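Local coordinates for protein acetylene hydratase (Pelobacter acetylenicus, PDB 2E7Z) that hydrates acetylene to acetaldehyde, using a tungsten-bis(molybdopterin guanine dinucleotide) cofactor and a [4Fe-4S] cluster, at residues E491-F494 / I495-A499. Numbering follows the deposited sequence.
Sequences EYYF and IRELA
With CG trans to the backbone N (chi1 178°), Y493 swings its ring along helix 491-501 to meet E497, whose chi1 of -70° sets CG over the ring, the bend at chi2 then turning the carboxylate along it. This i to i+4 CH-pi contact places E497 CG 3.8 Å from the centroid of the Y493 ring, above its centre, with the carboxylate tilted 26° from the ring plane. A water joins the two ends, 3.2 Å from Y493 OH and donating to E497 OE2, while E497 OE1 pairs with R501 one turn on. An alanine in place of Y493 would probably leave E497 CG without its aromatic floor and the water without its phenolic partner. The preceding pair repeats the theme less centrally: R496 CB sits toward the rim of one face of the Y492 ring, 4.0 Å from its centroid, and the extended arginine runs past the hydroxyl. W510 O accepts from Y492 OH, and F508 O from R496 NH2. On the buried side, F494 CZ lies 4.0 Å from L498 CD2, both side chains touching helix 80-98 and strand 408-412; I495, like L498, touches helix 118-126, and E491 OE2 is hydrogen-bonded to Q107 NE2, close to the cofactor-binding E109. Four successive i to i+4 backbone hydrogen bonds join the two segments, the shortest of them from R496 N to Y492 O at 2.8 Å.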
loop_
_atom_site.group_PDB
_atom_site.type_symbol
_atom_site.label_atom_id
_atom_site.label_comp_id
_atom_site.label_asym_id
_atom_site.label_seq_id
_atom_site.Cartn_x
_atom_site.Cartn_y
_atom_site.Cartn_z
ATOM N N GLU A 491 12.770 4.459 14.819
ATOM C CA GLU A 491 11.436 4.998 14.985
ATOM C C GLU A 491 10.972 4.872 16.422
ATOM O O GLU A 491 10.235 5.737 16.907
ATOM C CB GLU A 491 10.483 4.245 14.058
ATOM C CG GLU A 491 9.132 4.911 13.903
ATOM C CD GLU A 491 8.185 4.062 13.061
ATOM O OE1 GLU A 491 8.578 2.906 12.724
ATOM O OE2 GLU A 491 7.059 4.521 12.750
ATOM N N TYR A 492 11.390 3.800 17.102
ATOM C CA TYR A 492 10.989 3.645 18.501
ATOM C C TYR A 492 11.646 4.655 19.414
ATOM O O TYR A 492 11.002 5.129 20.356
ATOM C CB TYR A 492 11.243 2.218 19.000
ATOM C CG TYR A 492 10.800 2.055 20.455
ATOM C CD1 TYR A 492 9.475 2.293 20.837
ATOM C CD2 TYR A 492 11.717 1.736 21.457
ATOM C CE1 TYR A 492 9.070 2.189 22.178
ATOM C CE2 TYR A 492 11.303 1.613 22.792
ATOM C CZ TYR A 492 10.003 1.854 23.138
ATOM O OH TYR A 492 9.638 1.763 24.452
ATOM N N TYR A 493 12.902 5.009 19.115
ATOM C CA TYR A 493 13.546 6.079 19.866
ATOM C C TYR A 493 12.666 7.337 19.861
ATOM O O TYR A 493 12.376 7.896 20.914
ATOM C CB TYR A 493 14.920 6.372 19.289
ATOM C CG TYR A 493 15.623 7.484 19.986
ATOM C CD1 TYR A 493 16.364 7.248 21.149
ATOM C CD2 TYR A 493 15.543 8.794 19.506
ATOM C CE1 TYR A 493 17.018 8.294 21.796
ATOM C CE2 TYR A 493 16.159 9.836 20.171
ATOM C CZ TYR A 493 16.887 9.565 21.313
ATOM O OH TYR A 493 17.550 10.574 21.966
ATOM N N PHE A 494 12.254 7.785 18.677
ATOM C CA PHE A 494 11.379 8.944 18.558
ATOM C C PHE A 494 10.097 8.738 19.375
ATOM O O PHE A 494 9.730 9.605 20.170
ATOM C CB PHE A 494 11.035 9.207 17.066
ATOM C CG PHE A 494 9.906 10.189 16.867
ATOM C CD1 PHE A 494 9.991 11.486 17.331
ATOM C CD2 PHE A 494 8.704 9.791 16.274
ATOM C CE1 PHE A 494 8.955 12.398 17.167
ATOM C CE2 PHE A 494 7.651 10.714 16.106
ATOM C CZ PHE A 494 7.794 12.022 16.552
ATOM N N ILE A 495 9.419 7.612 19.171
ATOM C CA ILE A 495 8.130 7.414 19.845
ATOM C C ILE A 495 8.298 7.399 21.376
ATOM O O ILE A 495 7.537 8.046 22.103
ATOM C CB ILE A 495 7.462 6.078 19.373
ATOM C CG1 ILE A 495 7.000 6.218 17.927
ATOM C CG2 ILE A 495 6.264 5.683 20.272
ATOM C CD1 ILE A 495 6.923 4.870 17.173
ATOM N N ARG A 496 9.287 6.657 21.871
ATOM C CA ARG A 496 9.460 6.554 23.311
ATOM C C ARG A 496 9.825 7.898 23.927
ATOM O O ARG A 496 9.321 8.272 24.990
ATOM C CB ARG A 496 10.528 5.534 23.681
ATOM C CG ARG A 496 10.536 5.291 25.189
ATOM C CD ARG A 496 11.683 4.418 25.666
ATOM N NE ARG A 496 11.317 3.912 27.002
ATOM C CZ ARG A 496 11.560 4.523 28.164
ATOM N NH1 ARG A 496 12.277 5.651 28.211
ATOM N NH2 ARG A 496 11.127 3.966 29.296
ATOM N N GLU A 497 10.742 8.612 23.286
ATOM C CA GLU A 497 11.171 9.908 23.817
ATOM C C GLU A 497 9.991 10.879 23.884
ATOM O O GLU A 497 9.845 11.643 24.840
ATOM C CB GLU A 497 12.298 10.493 22.966
ATOM C CG GLU A 497 13.612 9.746 23.101
ATOM C CD GLU A 497 14.275 9.949 24.444
ATOM O OE1 GLU A 497 14.195 11.063 24.998
ATOM O OE2 GLU A 497 14.907 8.991 24.926
ATOM N N LEU A 498 9.129 10.850 22.879
ATOM C CA LEU A 498 7.941 11.690 22.922
ATOM C C LEU A 498 6.957 11.206 23.992
ATOM O O LEU A 498 6.417 12.013 24.737
ATOM C CB LEU A 498 7.286 11.762 21.530
ATOM C CG LEU A 498 6.107 12.711 21.366
ATOM C CD1 LEU A 498 6.405 14.154 21.808
ATOM C CD2 LEU A 498 5.688 12.696 19.902
ATOM N N ALA A 499 6.730 9.893 24.068
ATOM C CA ALA A 499 5.814 9.319 25.054
ATOM C C ALA A 499 6.220 9.717 26.459
ATOM O O ALA A 499 5.375 10.098 27.265
ATOM C CB ALA A 499 5.807 7.825 24.920
HETATM O O HOH W 1 18.085 9.805 25.069
#